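Local coordinates for protein subclass B3 metallo-beta-lactamase (PDB 7LUU) that probably hydrolyses beta-lactam antibiotics with a pair of zinc ions, as a subclass B3 metallo-beta-lactamase that carries a glutamate among its metal ligands, at residues A[71-76]-A[91-96]; A[99-104]-A[132-137]; A[204-209]-A[256-261]; A[219-224]-A[281-286]. All blocks are in the same frame, centred on the assembly; numbering follows the deposited sequence.

Interaction 1: A[71-76]-A[91-96]; sequences VGFAGL and DGALPQ
The CB methyl of A93 is the point on which F73 and L76 converge. CE2 of F73 lies 3.9 Å from A93 CB, approaching obliquely, and CD1 of L76 lies 4.0 Å from that methyl. The same leucine methyl also reaches L94, at a looser 4.5 Å from L76 CD1 to L94 CG. All four residues are buried and the contact is wholly apolar. F73 and L76 can converge because their own loop folds back on itself: the amide N of F73 donates to the carbonyl O of L76 at 2.9 Å, closing the turn through A74 and G75. CB of L76 already points toward the 91-96 loop, and with CG anti to the carbonyl carbon (chi1 -65°) CD1 ends beside the A93 methyl. Further out, M100 and I101 of helix 98-107 pack on F73, while W55 of helix 49-55 touches both leucines. D91 is held by T121, and the backbone of G92 bonds to that of H127. The side chain of L76 lies about 4 Å from those of H127 and H267, ligands of one zinc, so this hydrophobic junction of two loops borders the dinuclear metal site of the metallo-beta-lactamase fold.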
loop_
_atom_site.group_PDB
_atom_site.type_symbol
_atom_site.label_atom_id
_atom_site.label_comp_id
_atom_site.label_asym_id
_atom_site.label_seq_id
_atom_site.Cartn_x
_atom_site.Cartn_y
_atom_site.Cartn_z
ATOM N N VAL A 71 -5.011 11.500 -0.094
ATOM C CA VAL A 71 -4.466 12.407 -1.129
ATOM C C VAL A 71 -4.200 11.661 -2.435
ATOM O O VAL A 71 -3.493 12.146 -3.320
ATOM C CB VAL A 71 -3.183 13.117 -0.667
ATOM C CG1 VAL A 71 -3.537 14.124 0.446
ATOM C CG2 VAL A 71 -2.085 12.110 -0.216
ATOM N N GLY A 72 -4.800 10.490 -2.576
ATOM C CA GLY A 72 -4.654 9.668 -3.753
ATOM C C GLY A 72 -5.728 9.895 -4.812
ATOM O O GLY A 72 -6.071 11.058 -5.132
ATOM N N PHE A 73 -6.115 8.823 -5.485
ATOM C CA PHE A 73 -6.877 8.896 -6.750
ATOM C C PHE A 73 -8.058 7.936 -6.701
ATOM O O PHE A 73 -8.187 7.156 -5.762
ATOM C CB PHE A 73 -5.962 8.523 -7.917
ATOM C CG PHE A 73 -4.688 9.303 -7.894
ATOM C CD1 PHE A 73 -4.670 10.566 -8.448
ATOM C CD2 PHE A 73 -3.540 8.850 -7.194
ATOM C CE1 PHE A 73 -3.516 11.337 -8.389
ATOM C CE2 PHE A 73 -2.408 9.651 -7.121
ATOM C CZ PHE A 73 -2.369 10.877 -7.708
ATOM N N ALA A 74 -8.878 7.923 -7.786
ATOM C CA ALA A 74 -10.052 7.072 -7.744
ATOM C C ALA A 74 -9.672 5.618 -7.648
ATOM O O ALA A 74 -10.380 4.830 -7.006
ATOM C CB ALA A 74 -10.925 7.329 -8.981
ATOM N N GLY A 75 -8.570 5.230 -8.269
ATOM C CA GLY A 75 -8.231 3.803 -8.310
ATOM C C GLY A 75 -7.028 3.376 -7.459
ATOM O O GLY A 75 -6.709 2.166 -7.414
ATOM N N LEU A 76 -6.376 4.320 -6.770
ATOM C CA LEU A 76 -5.160 3.998 -5.978
ATOM C C LEU A 76 -5.175 4.883 -4.761
ATOM O O LEU A 76 -5.170 6.123 -4.866
ATOM C CB LEU A 76 -3.884 4.265 -6.832
ATOM C CG LEU A 76 -3.695 3.368 -8.063
ATOM C CD1 LEU A 76 -2.580 3.868 -8.961
ATOM C CD2 LEU A 76 -3.389 1.938 -7.574
ATOM N N ASP A 91 2.132 4.944 0.513
ATOM C CA ASP A 91 2.222 4.624 -0.923
ATOM C C ASP A 91 2.410 5.866 -1.795
ATOM O O ASP A 91 2.437 7.026 -1.323
ATOM C CB ASP A 91 1.014 3.763 -1.364
ATOM C CG ASP A 91 1.212 2.287 -0.991
ATOM O OD1 ASP A 91 2.363 1.865 -0.709
ATOM O OD2 ASP A 91 0.240 1.553 -0.995
ATOM N N GLY A 92 2.658 5.586 -3.076
ATOM C CA GLY A 92 3.069 6.654 -3.996
ATOM C C GLY A 92 2.491 6.517 -5.386
ATOM O O GLY A 92 2.911 7.266 -6.275
ATOM N N ALA A 93 1.539 5.617 -5.609
ATOM C CA ALA A 93 0.937 5.414 -6.929
ATOM C C ALA A 93 2.021 5.254 -8.022
ATOM O O ALA A 93 3.093 4.660 -7.792
ATOM C CB ALA A 93 -0.099 6.525 -7.237
ATOM N N LEU A 94 1.682 5.688 -9.258
ATOM C CA LEU A 94 2.575 5.534 -10.419
ATOM C C LEU A 94 3.629 6.646 -10.455
ATOM O O LEU A 94 3.517 7.655 -9.757
ATOM C CB LEU A 94 1.746 5.614 -11.693
ATOM C CG LEU A 94 0.759 4.459 -11.895
ATOM C CD1 LEU A 94 -0.099 4.849 -13.122
ATOM C CD2 LEU A 94 1.503 3.279 -12.271
ATOM N N PRO A 95 4.703 6.489 -11.248
ATOM C CA PRO A 95 5.722 7.555 -11.255
ATOM C C PRO A 95 5.147 8.942 -11.588
ATOM O O PRO A 95 5.513 9.956 -10.971
ATOM C CB PRO A 95 6.717 7.070 -12.329
ATOM C CG PRO A 95 6.596 5.489 -12.195
ATOM C CD PRO A 95 5.102 5.300 -12.067
ATOM N N GLN A 96 4.280 9.030 -12.603
ATOM C CA GLN A 96 3.753 10.327 -12.978
ATOM C C GLN A 96 2.754 10.865 -11.962
ATOM O O GLN A 96 2.372 12.030 -12.081
ATOM C CB GLN A 96 3.106 10.224 -14.372
ATOM C CG GLN A 96 1.837 9.339 -14.428
ATOM C CD GLN A 96 2.104 7.866 -14.835
ATOM O OE1 GLN A 96 3.098 7.236 -14.426
ATOM N NE2 GLN A 96 1.192 7.317 -15.634
#

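Interaction 2: A[99-104]-A[132-137]; sequences PMILSN and AALARD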
loop_
_atom_site.group_PDB
_atom_site.type_symbol
_atom_site.label_atom_id
_atom_site.label_comp_id
_atom_site.label_asym_id
_atom_site.label_seq_id
_atom_site.Cartn_x
_atom_site.Cartn_y
_atom_site.Cartn_z
ATOM N N PRO A 99 3.899 14.259 -8.747
ATOM C CA PRO A 99 3.471 15.676 -8.680
ATOM C C PRO A 99 2.004 15.864 -8.289
ATOM O O PRO A 99 1.686 16.868 -7.625
ATOM C CB PRO A 99 3.694 16.202 -10.109
ATOM C CG PRO A 99 4.332 15.122 -10.859
ATOM C CD PRO A 99 4.360 13.850 -10.097
ATOM N N MET A 100 1.110 14.959 -8.715
ATOM C CA MET A 100 -0.313 15.056 -8.370
ATOM C C MET A 100 -0.510 14.847 -6.874
ATOM O O MET A 100 -1.286 15.551 -6.236
ATOM C CB MET A 100 -1.082 14.007 -9.214
ATOM C CG MET A 100 -0.786 14.039 -10.797
ATOM S SD MET A 100 -1.477 12.498 -11.484
ATOM C CE MET A 100 -0.902 12.657 -13.173
ATOM N N ILE A 101 0.232 13.897 -6.288
ATOM C CA ILE A 101 0.171 13.687 -4.834
ATOM C C ILE A 101 0.621 14.929 -4.083
ATOM O O ILE A 101 -0.048 15.365 -3.121
ATOM C CB ILE A 101 1.035 12.473 -4.437
ATOM C CG1 ILE A 101 0.319 11.224 -4.956
ATOM C CG2 ILE A 101 1.138 12.347 -2.873
ATOM C CD1 ILE A 101 1.262 9.952 -4.963
ATOM N N LEU A 102 1.760 15.500 -4.481
ATOM C CA LEU A 102 2.273 16.668 -3.768
ATOM C C LEU A 102 1.293 17.842 -3.914
ATOM O O LEU A 102 1.083 18.600 -2.964
ATOM C CB LEU A 102 3.654 17.047 -4.323
ATOM C CG LEU A 102 4.789 16.019 -4.148
ATOM C CD1 LEU A 102 6.051 16.354 -4.983
ATOM C CD2 LEU A 102 5.058 15.868 -2.691
ATOM N N SER A 103 0.704 18.008 -5.093
ATOM C CA SER A 103 -0.338 19.012 -5.261
ATOM C C SER A 103 -1.492 18.796 -4.272
ATOM O O SER A 103 -2.012 19.754 -3.691
ATOM C CB SER A 103 -0.851 18.993 -6.707
ATOM O OG SER A 103 -1.904 19.938 -6.877
ATOM N N ASN A 104 -1.944 17.538 -4.126
ATOM C CA ASN A 104 -3.034 17.251 -3.202
ATOM C C ASN A 104 -2.622 17.570 -1.763
ATOM O O ASN A 104 -3.439 18.042 -0.958
ATOM C CB ASN A 104 -3.441 15.796 -3.342
ATOM C CG ASN A 104 -4.334 15.562 -4.556
ATOM O OD1 ASN A 104 -4.885 16.533 -5.146
ATOM N ND2 ASN A 104 -4.488 14.304 -4.954
ATOM N N ALA A 132 10.043 6.937 -5.174
ATOM C CA ALA A 132 11.360 7.537 -5.327
ATOM C C ALA A 132 11.286 9.021 -5.587
ATOM O O ALA A 132 12.066 9.802 -5.011
ATOM C CB ALA A 132 12.118 6.840 -6.463
ATOM N N ALA A 133 10.374 9.447 -6.474
ATOM C CA ALA A 133 10.246 10.870 -6.742
ATOM C C ALA A 133 9.821 11.602 -5.480
ATOM O O ALA A 133 10.279 12.727 -5.219
ATOM C CB ALA A 133 9.241 11.105 -7.875
ATOM N N LEU A 134 8.848 11.040 -4.766
ATOM C CA LEU A 134 8.345 11.695 -3.538
ATOM C C LEU A 134 9.449 11.794 -2.490
ATOM O O LEU A 134 9.609 12.828 -1.831
ATOM C CB LEU A 134 7.140 10.918 -2.939
ATOM C CG LEU A 134 5.907 10.935 -3.846
ATOM C CD1 LEU A 134 4.940 9.850 -3.392
ATOM C CD2 LEU A 134 5.304 12.353 -3.789
ATOM N N ALA A 135 10.255 10.734 -2.353
ATOM C CA ALA A 135 11.355 10.777 -1.411
ATOM C C ALA A 135 12.378 11.831 -1.827
ATOM O O ALA A 135 12.919 12.541 -0.966
ATOM C CB ALA A 135 12.003 9.385 -1.261
ATOM N N ARG A 136 12.684 11.889 -3.123
ATOM C CA ARG A 136 13.621 12.894 -3.627
ATOM C C ARG A 136 13.143 14.287 -3.265
ATOM O O ARG A 136 13.913 15.124 -2.744
ATOM C CB ARG A 136 13.774 12.753 -5.145
ATOM C CG ARG A 136 14.616 13.921 -5.808
ATOM C CD ARG A 136 14.538 13.837 -7.319
ATOM N NE ARG A 136 13.167 13.998 -7.765
ATOM C CZ ARG A 136 12.742 13.746 -9.010
ATOM N NH1 ARG A 136 11.448 13.843 -9.331
ATOM N NH2 ARG A 136 13.593 13.286 -9.893
ATOM N N ASP A 137 11.873 14.564 -3.526
ATOM C CA ASP A 137 11.394 15.941 -3.438
ATOM C C ASP A 137 11.178 16.381 -1.992
ATOM O O ASP A 137 11.286 17.587 -1.685
ATOM C CB ASP A 137 10.078 16.081 -4.219
ATOM C CG ASP A 137 10.285 16.202 -5.779
ATOM O OD1 ASP A 137 11.400 15.988 -6.304
ATOM O OD2 ASP A 137 9.296 16.594 -6.472
#
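L134 overlaps L102 methyl against methyl, with CD2 of L134 3.7 Å from CD2 of L102, the two side chains lying alongside each other and running in opposite senses. They join helix 98-107 to helix 131-138, which lie beside strands 87-90 and 115-119 in the alpha-beta architecture of the metallo-beta-lactamase fold. The axes of the two short helical segments come within 10.4 Å and their directions diverge by 52°, and the nearest CA pair is that of L102 and L134. L134 uses both branches: CD2 goes to L102, whereas CD1 stands 4.0 Å from CD1 of I101, whose side chain crosses it at about a right angle. CG of L134 sits beside the backbone N (chi1 -66°), which brings the branched end nearer the partner helix than CB points. L89 touches both I101 and L134, and I118 also packs on L134, so the strands close the sheet side of the patch. At the solvent-exposed end, the carboxylate of D137 crosses the end of L102, placing OD2 of D137 3.6 Å from CD1 of L102, while its other oxygen, OD1, receives NE of R136 at 3.0 Å in a salt bridge.

Interaction 3: A[204-209]-A[256-261]; sequences SMTWSW and GALKCD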
loop_
_atom_site.group_PDB
_atom_site.type_symbol
_atom_site.label_atom_id
_atom_site.label_comp_id
_atom_site.label_asym_id
_atom_site.label_seq_id
_atom_site.Cartn_x
_atom_site.Cartn_y
_atom_site.Cartn_z
ATOM N N SER A 204 4.457 -7.809 1.079
ATOM C CA SER A 204 3.310 -6.919 1.253
ATOM C C SER A 204 3.074 -6.619 2.734
ATOM O O SER A 204 3.189 -7.518 3.602
ATOM C CB SER A 204 2.057 -7.563 0.652
ATOM O OG SER A 204 2.180 -7.598 -0.797
ATOM N N MET A 205 2.671 -5.372 3.012
ATOM C CA MET A 205 2.633 -4.929 4.411
ATOM C C MET A 205 1.471 -3.968 4.598
ATOM O O MET A 205 1.217 -3.115 3.744
ATOM C CB MET A 205 3.963 -4.252 4.811
ATOM C CG MET A 205 3.968 -3.782 6.326
ATOM S SD MET A 205 5.707 -3.723 6.912
ATOM C CE MET A 205 5.804 -5.376 7.634
ATOM N N THR A 206 0.792 -4.101 5.738
ATOM C CA THR A 206 -0.367 -3.309 6.135
ATOM C C THR A 206 0.036 -2.444 7.322
ATOM O O THR A 206 0.876 -2.824 8.125
ATOM C CB THR A 206 -1.501 -4.288 6.493
ATOM O OG1 THR A 206 -1.949 -4.911 5.297
ATOM C CG2 THR A 206 -2.702 -3.609 7.245
ATOM N N TRP A 207 -0.540 -1.246 7.406
ATOM C CA TRP A 207 -0.193 -0.268 8.423
ATOM C C TRP A 207 -1.415 0.084 9.240
ATOM O O TRP A 207 -2.458 0.372 8.656
ATOM C CB TRP A 207 0.345 1.005 7.696
ATOM C CG TRP A 207 1.419 0.671 6.675
ATOM C CD1 TRP A 207 1.241 0.424 5.305
ATOM C CD2 TRP A 207 2.787 0.393 6.959
ATOM N NE1 TRP A 207 2.474 0.095 4.736
ATOM C CE2 TRP A 207 3.422 0.038 5.730
ATOM C CE3 TRP A 207 3.555 0.420 8.158
ATOM C CZ2 TRP A 207 4.790 -0.247 5.654
ATOM C CZ3 TRP A 207 4.888 0.157 8.074
ATOM C CH2 TRP A 207 5.504 -0.199 6.821
ATOM N N SER A 208 -1.254 0.217 10.575
ATOM C CA SER A 208 -2.386 0.624 11.386
ATOM C C SER A 208 -1.989 1.712 12.372
ATOM O O SER A 208 -0.847 1.777 12.855
ATOM C CB SER A 208 -2.979 -0.593 12.158
ATOM O OG SER A 208 -2.005 -1.076 13.117
ATOM N N TRP A 209 -2.969 2.557 12.698
ATOM C CA TRP A 209 -2.705 3.586 13.670
ATOM C C TRP A 209 -4.025 4.172 14.139
ATOM O O TRP A 209 -5.061 4.020 13.494
ATOM C CB TRP A 209 -1.818 4.686 13.026
ATOM C CG TRP A 209 -2.556 5.535 11.974
ATOM C CD1 TRP A 209 -3.157 6.769 12.125
ATOM C CD2 TRP A 209 -2.769 5.154 10.594
ATOM N NE1 TRP A 209 -3.708 7.190 10.917
ATOM C CE2 TRP A 209 -3.451 6.240 9.959
ATOM C CE3 TRP A 209 -2.393 4.056 9.845
ATOM C CZ2 TRP A 209 -3.857 6.201 8.607
ATOM C CZ3 TRP A 209 -2.774 4.016 8.437
ATOM C CH2 TRP A 209 -3.507 5.099 7.868
ATOM N N GLY A 256 -8.201 -10.469 10.447
ATOM C CA GLY A 256 -9.278 -10.759 11.384
ATOM C C GLY A 256 -9.008 -10.296 12.807
ATOM O O GLY A 256 -9.967 -10.025 13.544
ATOM N N ALA A 257 -7.743 -10.184 13.209
ATOM C CA ALA A 257 -7.356 -9.747 14.551
ATOM C C ALA A 257 -7.291 -8.230 14.718
ATOM O O ALA A 257 -7.358 -7.738 15.853
ATOM C CB ALA A 257 -5.984 -10.315 14.936
ATOM N N LEU A 258 -7.113 -7.467 13.637
ATOM C CA LEU A 258 -6.884 -6.047 13.782
ATOM C C LEU A 258 -8.105 -5.337 14.307
ATOM O O LEU A 258 -9.233 -5.624 13.901
ATOM C CB LEU A 258 -6.534 -5.422 12.426
ATOM C CG LEU A 258 -5.136 -5.604 11.943
ATOM C CD1 LEU A 258 -5.012 -5.149 10.491
ATOM C CD2 LEU A 258 -4.147 -4.899 12.904
ATOM N N LYS A 259 -7.857 -4.351 15.162
ATOM C CA LYS A 259 -8.865 -3.357 15.467
ATOM C C LYS A 259 -8.923 -2.465 14.229
ATOM O O LYS A 259 -7.892 -1.968 13.738
ATOM C CB LYS A 259 -8.473 -2.541 16.704
ATOM C CG LYS A 259 -9.546 -1.616 17.220
ATOM C CD LYS A 259 -10.692 -2.461 17.697
ATOM C CE LYS A 259 -11.742 -1.702 18.474
ATOM N NZ LYS A 259 -12.763 -2.700 18.945
ATOM N N CYS A 260 -10.121 -2.269 13.762
ATOM C CA CYS A 260 -10.286 -1.792 12.397
ATOM C C CYS A 260 -11.616 -1.063 12.342
ATOM O O CYS A 260 -12.674 -1.601 11.938
ATOM C CB CYS A 260 -10.270 -3.006 11.477
ATOM S SG CYS A 260 -10.690 -2.621 9.737
ATOM N N ASP A 261 -11.588 0.192 12.797
ATOM C CA ASP A 261 -12.752 1.038 12.678
ATOM C C ASP A 261 -12.872 1.636 11.280
ATOM O O ASP A 261 -13.978 2.012 10.836
ATOM C CB ASP A 261 -12.629 2.182 13.658
ATOM C CG ASP A 261 -12.752 1.730 15.098
ATOM O OD1 ASP A 261 -13.706 0.960 15.414
ATOM O OD2 ASP A 261 -11.816 2.081 15.883
#
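The six-stranded sheet of this metallo-beta-lactamase meets, on one face of strand 205-213, the chain that leaves helix 242-257. L258, the first residue after that helix to abandon helical backbone angles, supplies the contact from its side. Its isobutyl group divides between two strand residues: CD1 of L258 comes to 4.3 Å from CG2 of T206, and CD2 of L258 to 4.4 Å from OG of S208. T206 and S208 are two apart on the strand and both direct CB toward L258, whereas W207 between them directs its own away; CG of M205 lies 3.7 Å above one face of the W207 ring, displaced toward its rim. In L258, CG on the backbone N side (chi1 -79°) and CD1 extended from CA (chi2 170°) set the two methyls at their separate strand positions. H195 of the adjoining strand 190-196 also touches L258.

The hydroxyls have their polar partners elsewhere. OG of S208 is hydrogen-bonded to NE2 of H195, and OG1 of T206 to OG1 of T197 as well as to the backbone N of S224. Two residues after L258, C260 forms a disulfide with C283, which ties this connecting chain covalently to helix 282-300.

At more than 4 Å, the approaches are loose van der Waals contacts, burying 97 Å² in all. The strand hydroxyls are thus engaged with other partners, and what T206 and S208 offer L258 is chiefly shape: a methyl and the flank of a hydroxyl already bonded to histidine.

Interaction 4: A[219-224]-A[281-286]; sequences AIVFAS and GACRSY
The phenol hydroxyl of Y286 donates to the carbonyl O of S224, with OH of Y286 2.8 Å from O of S224. The angle at the carbonyl is 120°, but the donor stands 44° out of the carbonyl plane, above it and not on a lone pair. Seen from the tyrosine, S224 O lies at the ring edge, near the ring plane. A weak additional hydrogen bond links the same hydroxyl to OG of S265.

Y286 reaches this point from the first turns of helix 282-300 because its CG lies opposite the backbone N (chi1 -178°), which extends the ring across to the end of strand 216-223. On the way it passes A223, whose CB is 3.6 Å from CE2 of Y286 in an oblique contact. One helical turn earlier, the disulfide-bonded C283 faces V221: SG of C283 lies 3.8 Å from CB of V221 and nearly as close to both its methyls. M255 of helix 242-257 packs against A223, C283 and Y286, and L263 of the next strand against A223 and Y286, so helix 282-300 covers this face of the sheet together with helix 242-257.

CB of S224 points away from helix 282-300. Its OG is hydrogen-bonded to OG1 of T197, and the S224 side chain is about 5 Å from that of the zinc ligand E122. Chemically, then, the chain just beyond the strand end is held by a tyrosine through a backbone carbonyl, and the two polar groups of S224 are satisfied in different directions.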
loop_
_atom_site.group_PDB
_atom_site.type_symbol
_atom_site.label_atom_id
_atom_site.label_comp_id
_atom_site.label_asym_id
_atom_site.label_seq_id
_atom_site.Cartn_x
_atom_site.Cartn_y
_atom_site.Cartn_z
ATOM N N ALA A 219 -9.412 3.445 15.113
ATOM C CA ALA A 219 -8.327 2.618 14.622
ATOM C C ALA A 219 -8.399 2.515 13.104
ATOM O O ALA A 219 -9.381 1.961 12.564
ATOM C CB ALA A 219 -8.451 1.227 15.227
ATOM N N ILE A 220 -7.402 3.079 12.402
ATOM C CA ILE A 220 -7.401 3.065 10.939
ATOM C C ILE A 220 -6.441 1.966 10.473
ATOM O O ILE A 220 -5.325 1.789 11.014
ATOM C CB ILE A 220 -6.946 4.430 10.376
ATOM C CG1 ILE A 220 -7.921 5.533 10.894
ATOM C CG2 ILE A 220 -6.949 4.396 8.881
ATOM C CD1 ILE A 220 -7.511 6.947 10.297
ATOM N N VAL A 221 -6.837 1.250 9.418
ATOM C CA VAL A 221 -5.985 0.258 8.798
ATOM C C VAL A 221 -5.823 0.640 7.334
ATOM O O VAL A 221 -6.826 0.746 6.628
ATOM C CB VAL A 221 -6.634 -1.133 8.880
ATOM C CG1 VAL A 221 -5.785 -2.188 8.119
ATOM C CG2 VAL A 221 -6.712 -1.523 10.365
ATOM N N PHE A 222 -4.563 0.751 6.858
ATOM C CA PHE A 222 -4.293 0.920 5.432
ATOM C C PHE A 222 -3.800 -0.429 4.974
ATOM O O PHE A 222 -2.659 -0.821 5.301
ATOM C CB PHE A 222 -3.260 2.032 5.215
ATOM C CG PHE A 222 -3.099 2.435 3.730
ATOM C CD1 PHE A 222 -2.663 1.506 2.809
ATOM C CD2 PHE A 222 -3.467 3.727 3.282
ATOM C CE1 PHE A 222 -2.472 1.860 1.496
ATOM C CE2 PHE A 222 -3.260 4.096 1.959
ATOM C CZ PHE A 222 -2.778 3.167 1.057
ATOM N N ALA A 223 -4.684 -1.178 4.295
ATOM C CA ALA A 223 -4.436 -2.603 3.968
ATOM C C ALA A 223 -3.725 -2.728 2.645
ATOM O O ALA A 223 -4.098 -2.076 1.667
ATOM C CB ALA A 223 -5.785 -3.366 3.884
ATOM N N SER A 224 -2.650 -3.534 2.619
ATOM C CA SER A 224 -2.094 -3.908 1.327
ATOM C C SER A 224 -3.097 -4.734 0.549
ATOM O O SER A 224 -4.035 -5.328 1.119
ATOM C CB SER A 224 -0.816 -4.742 1.476
ATOM O OG SER A 224 -1.176 -6.071 1.952
ATOM N N GLY A 281 -16.263 -5.030 11.482
ATOM C CA GLY A 281 -16.233 -6.094 10.497
ATOM C C GLY A 281 -15.506 -5.765 9.182
ATOM O O GLY A 281 -15.341 -6.648 8.338
ATOM N N ALA A 282 -15.057 -4.521 8.982
ATOM C CA ALA A 282 -14.558 -4.155 7.638
ATOM C C ALA A 282 -13.336 -4.967 7.234
ATOM O O ALA A 282 -13.220 -5.454 6.093
ATOM C CB ALA A 282 -14.228 -2.662 7.607
ATOM N N CYS A 283 -12.355 -5.077 8.149
ATOM C CA CYS A 283 -11.151 -5.794 7.780
ATOM C C CYS A 283 -11.435 -7.270 7.619
ATOM O O CYS A 283 -10.812 -7.924 6.780
ATOM C CB CYS A 283 -10.065 -5.586 8.837
ATOM S SG CYS A 283 -9.296 -3.908 8.749
ATOM N N ARG A 284 -12.317 -7.811 8.439
ATOM C CA ARG A 284 -12.666 -9.228 8.297
ATOM C C ARG A 284 -13.316 -9.506 6.941
ATOM O O ARG A 284 -12.985 -10.502 6.291
ATOM C CB ARG A 284 -13.558 -9.683 9.466
ATOM C CG ARG A 284 -12.695 -9.938 10.720
ATOM C CD ARG A 284 -13.546 -10.447 11.915
ATOM N NE ARG A 284 -14.421 -9.416 12.480
ATOM C CZ ARG A 284 -14.040 -8.434 13.316
ATOM N NH1 ARG A 284 -12.739 -8.275 13.726
ATOM N NH2 ARG A 284 -14.984 -7.580 13.740
ATOM N N SER A 285 -14.221 -8.627 6.496
ATOM C CA SER A 285 -14.842 -8.788 5.169
ATOM C C SER A 285 -13.821 -8.702 4.058
ATOM O O SER A 285 -13.921 -9.430 3.052
ATOM C CB SER A 285 -15.934 -7.744 4.972
ATOM O OG SER A 285 -16.978 -8.062 5.903
ATOM N N TYR A 286 -12.893 -7.770 4.187
ATOM C CA TYR A 286 -11.840 -7.616 3.192
ATOM C C TYR A 286 -11.052 -8.911 3.062
ATOM O O TYR A 286 -10.729 -9.349 1.954
ATOM C CB TYR A 286 -10.946 -6.455 3.610
ATOM C CG TYR A 286 -9.786 -6.061 2.692
ATOM C CD1 TYR A 286 -10.015 -5.382 1.502
ATOM C CD2 TYR A 286 -8.474 -6.433 3.015
ATOM C CE1 TYR A 286 -8.943 -4.982 0.684
ATOM C CE2 TYR A 286 -7.400 -6.055 2.206
ATOM C CZ TYR A 286 -7.647 -5.369 1.042
ATOM O OH TYR A 286 -6.619 -4.922 0.268
#

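How the interactions relate
Interactions 1, 2 and 4 are buried, although interaction 2 runs out to the exposed D137; interaction 3 is only partly buried and has the smallest interface. Interactions 1 and 2 adjoin in one half of the fold, where the carbonyl of V71 is probably hydrogen-bonded to ND2 of N104. Interactions 3 and 4 share the other sheet: strands 205-213 and 216-223 are neighbours in it, and the disulfide C260-C283 joins their second segments. Interactions 1 to 3 make only van der Waals contacts across their segments, in 2 and 3 partly between a methyl and an oxygen, while interaction 4 adds a hydrogen bond. Packing of D91 on F222 connects interactions 1 and 4, both near zinc ligands.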